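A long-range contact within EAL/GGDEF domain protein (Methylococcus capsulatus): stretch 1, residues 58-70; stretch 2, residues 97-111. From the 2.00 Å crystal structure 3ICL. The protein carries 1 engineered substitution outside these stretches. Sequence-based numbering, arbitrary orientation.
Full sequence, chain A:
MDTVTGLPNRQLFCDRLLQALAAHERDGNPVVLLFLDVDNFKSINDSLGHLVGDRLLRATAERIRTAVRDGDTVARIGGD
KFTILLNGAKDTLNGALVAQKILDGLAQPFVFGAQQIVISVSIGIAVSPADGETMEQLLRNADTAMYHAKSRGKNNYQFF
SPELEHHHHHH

Stretch 1 58-70: RATAERIRTAVRD
Stretch 2 97-111: LVAQKILDGLAQPFV

Residues 58-67 and 97-106 form two helices that pack side by side, their N-to-C directions 139° apart and their axes 8.6 Å apart at closest approach. Because the helices run in broadly opposing directions, the register descends along stretch 1 as stretch 2 advances: Val-98 CA lies 6.0 Å from Val-68 CA, Ile-102 CA 5.2 Å from Ala-67 CA, Gly-105 CA 6.2 Å from Arg-63 CA and Phe-110 CA 7.8 Å from Ala-59 CA. Together the stretches bury 675 Å².

Stretch 2 enters as regular helix, with phi/psi near -70/-40. Val-98 (chi1 t) points toward stretch 1, where the chain has left its helix: Val-98 CG1 lies 3.9 Å from Val-68 CG1 (Val-68 chi1 m), and Val-98 CG2 lies 3.9 Å from Arg-69 CD. One turn on, Lys-101 extends with all four chi angles t, and its aliphatic chain runs past the end of the first helix, Lys-101 CD 3.3 Å from Ala-67 O and Lys-101 CG 3.6 Å from Ala-67 CB.

Ile-102 (m, t) belongs to the closest CA pair, with Ala-67. The small Ala-67 side chain points toward it, placing Ala-67 CB 3.7 Å from Ile-102 N and 3.8 Å from Ile-102 CG1. Ile-102 CG2 also meets Ile-64 CG1 at 4.2 Å, joining the buried apolar layer (Ile-64 m, t). Gly-105 continues the close passage without a side chain, although there is room for a CB. Leu-106 (m, t) starts sideways, but its end comes nearer: CD2 reaches Arg-63 CB at 3.8 Å and Thr-60 CG2 at 3.9 Å, while CD1 lies 4.3 Å from Ile-64 CG1.

Beyond the helix, Gln-108 (phi/psi -74/145) and Pro-109 (-65/156) adopt extended conformations leading into the strand at Phe-110. Their carbonyls receive the long side chain of Arg-63 (m, t, t; chi4 177°). Arg-63 NH1 donates to Gln-108 O at 2.9 Å, and Arg-63 NH2 donates to Pro-109 O at 2.9 Å with a nearly straight N-H...O angle of 166°. A weak bond from Arg-63 NH1 to Gly-105 O, at 3.4 Å, ties the same group back to the helix.

Phe-110 (chi1 m, chi2 -86°) completes the site. The Arg-63 guanidinium lies flat on its ring, planes at 11°, with Arg-63 CZ 3.7 Å from the Phe-110 ring centroid, a cation-pi stack that leaves the guanidinium edge free for Pro-109 O. Phe-110 CE1 also contacts Ala-59 CB at 3.7 Å, and Phe-110 CZ lies 3.7 Å from Thr-60 OG1 (Thr-60 chi1 m).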

ATOM      1  N   ARG A  58      10.819   1.366  -7.079  1.00 22.69           N
ATOM      2  CA  ARG A  58      10.535   2.754  -7.424  1.00 24.88           C
ATOM      3  C   ARG A  58       9.401   2.851  -8.449  1.00 22.10           C
ATOM      4  O   ARG A  58       8.583   3.768  -8.398  1.00 18.14           O
ATOM      5  CB  ARG A  58      11.790   3.428  -7.984  1.00 31.98           C
ATOM      6  CG  ARG A  58      11.692   4.945  -8.053  1.00 41.09           C
ATOM      7  CD  ARG A  58      12.951   5.559  -8.652  1.00 48.21           C
ATOM      8  NE  ARG A  58      12.952   7.015  -8.535  1.00 58.75           N
ATOM      9  CZ  ARG A  58      13.186   7.680  -7.407  1.00 61.77           C
ATOM     10  NH1 ARG A  58      13.444   7.023  -6.285  1.00 61.66           N
ATOM     11  NH2 ARG A  58      13.161   9.006  -7.400  1.00 65.66           N
ATOM     12  N   ALA A  59       9.360   1.906  -9.383  1.00 26.42           N
ATOM     13  CA  ALA A  59       8.316   1.901 -10.403  1.00 24.36           C
ATOM     14  C   ALA A  59       6.985   1.492  -9.772  1.00 24.47           C
ATOM     15  O   ALA A  59       5.922   1.916 -10.216  1.00 19.63           O
ATOM     16  CB  ALA A  59       8.684   0.936 -11.531  1.00 30.39           C
ATOM     17  N   THR A  60       7.051   0.659  -8.740  1.00 22.13           N
ATOM     18  CA  THR A  60       5.845   0.202  -8.047  1.00 18.57           C
ATOM     19  C   THR A  60       5.270   1.351  -7.219  1.00 16.66           C
ATOM     20  O   THR A  60       4.061   1.572  -7.192  1.00 18.72           O
ATOM     21  CB  THR A  60       6.162  -0.996  -7.123  1.00 23.81           C
ATOM     22  OG1 THR A  60       6.629  -2.096  -7.913  1.00 22.93           O
ATOM     23  CG2 THR A  60       4.920  -1.426  -6.353  1.00 25.99           C
ATOM     24  N   ALA A  61       6.155   2.084  -6.555  1.00 18.32           N
ATOM     25  CA  ALA A  61       5.766   3.217  -5.730  1.00 13.17           C
ATOM     26  C   ALA A  61       5.071   4.294  -6.553  1.00 18.46           C
ATOM     27  O   ALA A  61       4.118   4.923  -6.093  1.00 18.97           O
ATOM     28  CB  ALA A  61       6.995   3.803  -5.053  1.00 19.46           C
ATOM     29  N   GLU A  62       5.556   4.514  -7.771  1.00 18.17           N
ATOM     30  CA  GLU A  62       4.967   5.526  -8.637  1.00 20.58           C
ATOM     31  C   GLU A  62       3.613   5.089  -9.170  1.00 17.68           C
ATOM     32  O   GLU A  62       2.690   5.898  -9.253  1.00 17.96           O
ATOM     33  CB  GLU A  62       5.923   5.851  -9.791  1.00 21.95           C
ATOM     34  CG  GLU A  62       7.273   6.349  -9.302  1.00 25.01           C
ATOM     35  CD  GLU A  62       8.304   6.461 -10.409  1.00 35.24           C
ATOM     36  OE1 GLU A  62       8.242   5.661 -11.367  1.00 35.86           O
ATOM     37  OE2 GLU A  62       9.191   7.336 -10.309  1.00 33.47           O
ATOM     38  N   ARG A  63       3.483   3.814  -9.529  1.00 19.87           N
ATOM     39  CA  ARG A  63       2.208   3.323 -10.035  1.00 19.02           C
ATOM     40  C   ARG A  63       1.165   3.366  -8.928  1.00 19.74           C
ATOM     41  O   ARG A  63      -0.016   3.573  -9.188  1.00 18.35           O
ATOM     42  CB  ARG A  63       2.338   1.894 -10.568  1.00 23.22           C
ATOM     43  CG  ARG A  63       3.148   1.799 -11.851  1.00 24.59           C
ATOM     44  CD  ARG A  63       3.006   0.440 -12.504  1.00 21.82           C
ATOM     45  NE  ARG A  63       3.910   0.305 -13.639  1.00 26.25           N
ATOM     46  CZ  ARG A  63       4.041  -0.802 -14.362  1.00 23.68           C
ATOM     47  NH1 ARG A  63       3.317  -1.873 -14.072  1.00 26.23           N
ATOM     48  NH2 ARG A  63       4.911  -0.847 -15.359  1.00 30.84           N
ATOM     49  N   ILE A  64       1.602   3.167  -7.689  1.00 14.17           N
ATOM     50  CA  ILE A  64       0.675   3.218  -6.572  1.00 16.33           C
ATOM     51  C   ILE A  64       0.154   4.645  -6.441  1.00 16.15           C
ATOM     52  O   ILE A  64      -1.043   4.866  -6.266  1.00 19.30           O
ATOM     53  CB  ILE A  64       1.353   2.792  -5.259  1.00 16.19           C
ATOM     54  CG1 ILE A  64       1.688   1.299  -5.316  1.00 13.14           C
ATOM     55  CG2 ILE A  64       0.437   3.092  -4.084  1.00 12.83           C
ATOM     56  CD1 ILE A  64       2.425   0.767  -4.090  1.00 26.57           C
ATOM     57  N   ARG A  65       1.055   5.617  -6.547  1.00 15.15           N
ATOM     58  CA  ARG A  65       0.648   7.015  -6.440  1.00 20.10           C
ATOM     59  C   ARG A  65      -0.337   7.416  -7.543  1.00 22.04           C
ATOM     60  O   ARG A  65      -1.213   8.251  -7.325  1.00 21.24           O
ATOM     61  CB  ARG A  65       1.878   7.929  -6.470  1.00 26.52           C
ATOM     62  CG  ARG A  65       2.825   7.713  -5.301  1.00 27.93           C
ATOM     63  CD  ARG A  65       3.857   8.827  -5.166  1.00 40.14           C
ATOM     64  NE  ARG A  65       4.778   8.877  -6.297  1.00 50.58           N
ATOM     65  CZ  ARG A  65       5.892   9.601  -6.320  1.00 59.35           C
ATOM     66  NH1 ARG A  65       6.232  10.339  -5.269  1.00 58.37           N
ATOM     67  NH2 ARG A  65       6.668   9.592  -7.396  1.00 63.50           N
ATOM     68  N   THR A  66      -0.207   6.820  -8.726  1.00 15.95           N
ATOM     69  CA  THR A  66      -1.115   7.161  -9.824  1.00 19.58           C
ATOM     70  C   THR A  66      -2.499   6.586  -9.567  1.00 22.96           C
ATOM     71  O   THR A  66      -3.487   7.047 -10.143  1.00 25.11           O
ATOM     72  CB  THR A  66      -0.648   6.593 -11.185  1.00 21.82           C
ATOM     73  OG1 THR A  66      -0.821   5.170 -11.194  1.00 23.96           O
ATOM     74  CG2 THR A  66       0.803   6.923 -11.438  1.00 17.77           C
ATOM     75  N   ALA A  67      -2.568   5.581  -8.698  1.00 16.99           N
ATOM     76  CA  ALA A  67      -3.839   4.927  -8.402  1.00 14.91           C
ATOM     77  C   ALA A  67      -4.561   5.454  -7.175  1.00 14.63           C
ATOM     78  O   ALA A  67      -5.715   5.110  -6.947  1.00 21.19           O
ATOM     79  CB  ALA A  67      -3.627   3.415  -8.284  1.00 16.48           C
ATOM     80  N   VAL A  68      -3.894   6.278  -6.373  1.00 17.75           N
ATOM     81  CA  VAL A  68      -4.542   6.849  -5.194  1.00 18.21           C
ATOM     82  C   VAL A  68      -5.030   8.251  -5.556  1.00 24.53           C
ATOM     83  O   VAL A  68      -5.014   8.618  -6.728  1.00 22.62           O
ATOM     84  CB  VAL A  68      -3.577   6.911  -3.975  1.00 16.51           C
ATOM     85  CG1 VAL A  68      -3.189   5.495  -3.565  1.00 21.69           C
ATOM     86  CG2 VAL A  68      -2.326   7.721  -4.308  1.00 16.34           C
ATOM     87  N   ARG A  69      -5.484   9.027  -4.573  1.00 20.61           N
ATOM     88  CA  ARG A  69      -5.960  10.378  -4.862  1.00 19.86           C
ATOM     89  C   ARG A  69      -4.945  11.433  -4.437  1.00 26.91           C
ATOM     90  O   ARG A  69      -4.142  11.210  -3.532  1.00 22.19           O
ATOM     91  CB  ARG A  69      -7.295  10.670  -4.155  1.00 24.25           C
ATOM     92  CG  ARG A  69      -8.475   9.777  -4.561  1.00 25.23           C
ATOM     93  CD  ARG A  69      -8.449   8.459  -3.803  1.00 25.25           C
ATOM     94  NE  ARG A  69      -8.234   8.687  -2.378  1.00 25.77           N
ATOM     95  CZ  ARG A  69      -9.130   9.231  -1.561  1.00 23.36           C
ATOM     96  NH1 ARG A  69     -10.316   9.597  -2.025  1.00 19.87           N
ATOM     97  NH2 ARG A  69      -8.826   9.433  -0.287  1.00 20.91           N
ATOM     98  N   ASP A  70      -4.979  12.585  -5.096  1.00 27.22           N
ATOM     99  CA  ASP A  70      -4.069  13.662  -4.738  1.00 30.45           C
ATOM    100  C   ASP A  70      -4.390  13.956  -3.276  1.00 25.46           C
ATOM    101  O   ASP A  70      -5.557  14.070  -2.906  1.00 26.03           O
ATOM    102  CB  ASP A  70      -4.335  14.894  -5.606  1.00 42.09           C
ATOM    103  CG  ASP A  70      -3.321  15.999  -5.378  1.00 52.56           C
ATOM    104  OD1 ASP A  70      -2.116  15.756  -5.600  1.00 50.25           O
ATOM    105  OD2 ASP A  70      -3.730  17.107  -4.973  1.00 60.72           O
ATOM    106  N   LEU A  97     -12.228   0.646  -3.830  1.00 13.03           N
ATOM    107  CA  LEU A  97     -12.040   1.084  -5.208  1.00 14.01           C
ATOM    108  C   LEU A  97     -10.602   1.537  -5.444  1.00 18.00           C
ATOM    109  O   LEU A  97     -10.112   1.484  -6.568  1.00 18.71           O
ATOM    110  CB  LEU A  97     -13.015   2.217  -5.557  1.00 15.17           C
ATOM    111  CG  LEU A  97     -14.499   1.834  -5.518  1.00 20.56           C
ATOM    112  CD1 LEU A  97     -15.351   3.007  -5.996  1.00 27.07           C
ATOM    113  CD2 LEU A  97     -14.735   0.610  -6.405  1.00 15.97           C
ATOM    114  N   VAL A  98      -9.925   1.979  -4.387  1.00 14.96           N
ATOM    115  CA  VAL A  98      -8.537   2.414  -4.520  1.00 16.02           C
ATOM    116  C   VAL A  98      -7.663   1.165  -4.610  1.00 16.62           C
ATOM    117  O   VAL A  98      -6.752   1.100  -5.422  1.00 18.74           O
ATOM    118  CB  VAL A  98      -8.095   3.297  -3.322  1.00 18.66           C
ATOM    119  CG1 VAL A  98      -6.614   3.610  -3.424  1.00 20.71           C
ATOM    120  CG2 VAL A  98      -8.885   4.590  -3.313  1.00 22.62           C
ATOM    121  N   ALA A  99      -7.960   0.164  -3.788  1.00 14.61           N
ATOM    122  CA  ALA A  99      -7.219  -1.083  -3.810  1.00 13.94           C
ATOM    123  C   ALA A  99      -7.347  -1.745  -5.193  1.00 22.77           C
ATOM    124  O   ALA A  99      -6.395  -2.348  -5.697  1.00 21.27           O
ATOM    125  CB  ALA A  99      -7.759  -2.021  -2.731  1.00 11.47           C
ATOM    126  N   GLN A 100      -8.526  -1.643  -5.800  1.00 18.00           N
ATOM    127  CA  GLN A 100      -8.745  -2.233  -7.115  1.00 16.18           C
ATOM    128  C   GLN A 100      -7.952  -1.500  -8.198  1.00 22.29           C
ATOM    129  O   GLN A 100      -7.427  -2.122  -9.124  1.00 20.65           O
ATOM    130  CB  GLN A 100     -10.239  -2.229  -7.448  1.00 15.57           C
ATOM    131  CG  GLN A 100     -10.999  -3.318  -6.702  1.00 21.81           C
ATOM    132  CD  GLN A 100     -12.499  -3.135  -6.743  1.00 18.64           C
ATOM    133  OE1 GLN A 100     -13.029  -2.400  -7.579  1.00 22.40           O
ATOM    134  NE2 GLN A 100     -13.195  -3.814  -5.847  1.00  9.58           N
ATOM    135  N   LYS A 101      -7.848  -0.182  -8.066  1.00 15.23           N
ATOM    136  CA  LYS A 101      -7.110   0.620  -9.038  1.00 15.46           C
ATOM    137  C   LYS A 101      -5.608   0.343  -8.913  1.00 18.76           C
ATOM    138  O   LYS A 101      -4.871   0.373  -9.906  1.00 13.15           O
ATOM    139  CB  LYS A 101      -7.402   2.109  -8.820  1.00 18.76           C
ATOM    140  CG  LYS A 101      -6.840   3.020  -9.897  1.00 30.11           C
ATOM    141  CD  LYS A 101      -7.362   4.442  -9.749  1.00 38.61           C
ATOM    142  CE  LYS A 101      -6.930   5.312 -10.919  1.00 44.77           C
ATOM    143  NZ  LYS A 101      -7.516   6.678 -10.839  1.00 45.40           N
ATOM    144  N   ILE A 102      -5.146   0.110  -7.750  1.00 12.89           N
ATOM    145  CA  ILE A 102      -3.744  -0.232  -7.538  1.00 14.90           C
ATOM    146  C   ILE A 102      -3.484  -1.589  -8.169  1.00 19.25           C
ATOM    147  O   ILE A 102      -2.506  -1.770  -8.897  1.00 20.11           O
ATOM    148  CB  ILE A 102      -3.376  -0.313  -6.033  1.00 14.20           C
ATOM    149  CG1 ILE A 102      -3.484   1.063  -5.363  1.00 17.14           C
ATOM    150  CG2 ILE A 102      -1.924  -0.772  -5.884  1.00 17.66           C
ATOM    151  CD1 ILE A 102      -3.403   1.059  -3.877  1.00 26.81           C
ATOM    152  N   LEU A 103      -4.306  -2.562  -7.855  1.00 17.61           N
ATOM    153  CA  LEU A 103      -4.110  -3.891  -8.419  1.00 21.48           C
ATOM    154  C   LEU A 103      -4.129  -3.835  -9.953  1.00 20.58           C
ATOM    155  O   LEU A 103      -3.391  -4.565 -10.614  1.00 23.10           O
ATOM    156  CB  LEU A 103      -5.176  -4.865  -7.878  1.00 16.99           C
ATOM    157  CG  LEU A 103      -5.070  -5.223  -6.380  1.00 14.89           C
ATOM    158  CD1 LEU A 103      -6.294  -6.006  -5.930  1.00 13.70           C
ATOM    159  CD2 LEU A 103      -3.827  -6.039  -6.128  1.00 10.75           C
ATOM    160  N   ASP A 104      -4.961  -2.965 -10.522  1.00 17.33           N
ATOM    161  CA  ASP A 104      -5.019  -2.846 -11.978  1.00 18.01           C
ATOM    162  C   ASP A 104      -3.713  -2.280 -12.519  1.00 22.10           C
ATOM    163  O   ASP A 104      -3.215  -2.729 -13.549  1.00 24.49           O
ATOM    164  CB  ASP A 104      -6.182  -1.949 -12.420  1.00 20.32           C
ATOM    165  CG  ASP A 104      -7.533  -2.593 -12.176  1.00 27.53           C
ATOM    166  OD1 ASP A 104      -7.567  -3.821 -11.939  1.00 27.22           O
ATOM    167  OD2 ASP A 104      -8.556  -1.879 -12.227  1.00 26.65           O
ATOM    168  N   GLY A 105      -3.155  -1.299 -11.821  1.00 20.56           N
ATOM    169  CA  GLY A 105      -1.908  -0.707 -12.271  1.00 18.15           C
ATOM    170  C   GLY A 105      -0.716  -1.631 -12.078  1.00 20.13           C
ATOM    171  O   GLY A 105       0.156  -1.705 -12.944  1.00 21.37           O
ATOM    172  N   LEU A 106      -0.681  -2.346 -10.955  1.00 15.97           N
ATOM    173  CA  LEU A 106       0.427  -3.251 -10.663  1.00 19.76           C
ATOM    174  C   LEU A 106       0.364  -4.598 -11.378  1.00 25.08           C
ATOM    175  O   LEU A 106       1.319  -5.374 -11.323  1.00 24.56           O
ATOM    176  CB  LEU A 106       0.544  -3.483  -9.152  1.00 16.07           C
ATOM    177  CG  LEU A 106       0.744  -2.228  -8.293  1.00 13.04           C
ATOM    178  CD1 LEU A 106       0.978  -2.625  -6.835  1.00 11.31           C
ATOM    179  CD2 LEU A 106       1.918  -1.423  -8.821  1.00 18.37           C
ATOM    180  N   ALA A 107      -0.756  -4.884 -12.034  1.00 16.77           N
ATOM    181  CA  ALA A 107      -0.896  -6.136 -12.774  1.00 23.47           C
ATOM    182  C   ALA A 107      -0.214  -5.974 -14.131  1.00 23.11           C
ATOM    183  O   ALA A 107       0.029  -6.953 -14.834  1.00 23.46           O
ATOM    184  CB  ALA A 107      -2.363  -6.474 -12.970  1.00 26.13           C
ATOM    185  N   GLN A 108       0.078  -4.732 -14.502  1.00 20.89           N
ATOM    186  CA  GLN A 108       0.751  -4.461 -15.770  1.00 23.43           C
ATOM    187  C   GLN A 108       2.212  -4.860 -15.622  1.00 25.86           C
ATOM    188  O   GLN A 108       2.797  -4.713 -14.551  1.00 19.96           O
ATOM    189  CB  GLN A 108       0.655  -2.976 -16.123  1.00 24.52           C
ATOM    190  CG  GLN A 108      -0.760  -2.479 -16.349  1.00 29.06           C
ATOM    191  CD  GLN A 108      -0.828  -0.968 -16.435  1.00 33.19           C
ATOM    192  OE1 GLN A 108      -0.423  -0.268 -15.504  1.00 33.45           O
ATOM    193  NE2 GLN A 108      -1.337  -0.455 -17.551  1.00 36.42           N
ATOM    194  N   PRO A 109       2.826  -5.379 -16.696  1.00 27.77           N
ATOM    195  CA  PRO A 109       4.235  -5.777 -16.595  1.00 30.73           C
ATOM    196  C   PRO A 109       5.202  -4.624 -16.337  1.00 27.06           C
ATOM    197  O   PRO A 109       4.908  -3.468 -16.632  1.00 24.84           O
ATOM    198  CB  PRO A 109       4.502  -6.454 -17.942  1.00 36.76           C
ATOM    199  CG  PRO A 109       3.144  -6.991 -18.326  1.00 35.24           C
ATOM    200  CD  PRO A 109       2.238  -5.840 -17.967  1.00 27.02           C
ATOM    201  N   PHE A 110       6.349  -4.958 -15.754  1.00 31.52           N
ATOM    202  CA  PHE A 110       7.414  -4.000 -15.482  1.00 33.31           C
ATOM    203  C   PHE A 110       8.530  -4.481 -16.398  1.00 34.94           C
ATOM    204  O   PHE A 110       9.121  -5.533 -16.162  1.00 41.26           O
ATOM    205  CB  PHE A 110       7.867  -4.091 -14.026  1.00 33.26           C
ATOM    206  CG  PHE A 110       6.886  -3.513 -13.045  1.00 26.68           C
ATOM    207  CD1 PHE A 110       6.899  -2.152 -12.747  1.00 22.40           C
ATOM    208  CD2 PHE A 110       5.951  -4.327 -12.416  1.00 20.43           C
ATOM    209  CE1 PHE A 110       5.995  -1.611 -11.833  1.00 19.73           C
ATOM    210  CE2 PHE A 110       5.041  -3.794 -11.498  1.00 20.02           C
ATOM    211  CZ  PHE A 110       5.065  -2.435 -11.208  1.00 18.42           C
ATOM    212  N   VAL A 111       8.816  -3.730 -17.452  1.00 23.05           N
ATOM    213  CA  VAL A 111       9.849  -4.168 -18.379  1.00 30.95           C
ATOM    214  C   VAL A 111      11.212  -3.540 -18.123  1.00 36.55           C
ATOM    215  O   VAL A 111      11.377  -2.328 -18.209  1.00 41.29           O
ATOM    216  CB  VAL A 111       9.433  -3.893 -19.844  1.00 37.06           C
ATOM    217  CG1 VAL A 111      10.437  -4.530 -20.795  1.00 42.43           C
ATOM    218  CG2 VAL A 111       8.036  -4.447 -20.101  1.00 35.56           C
TER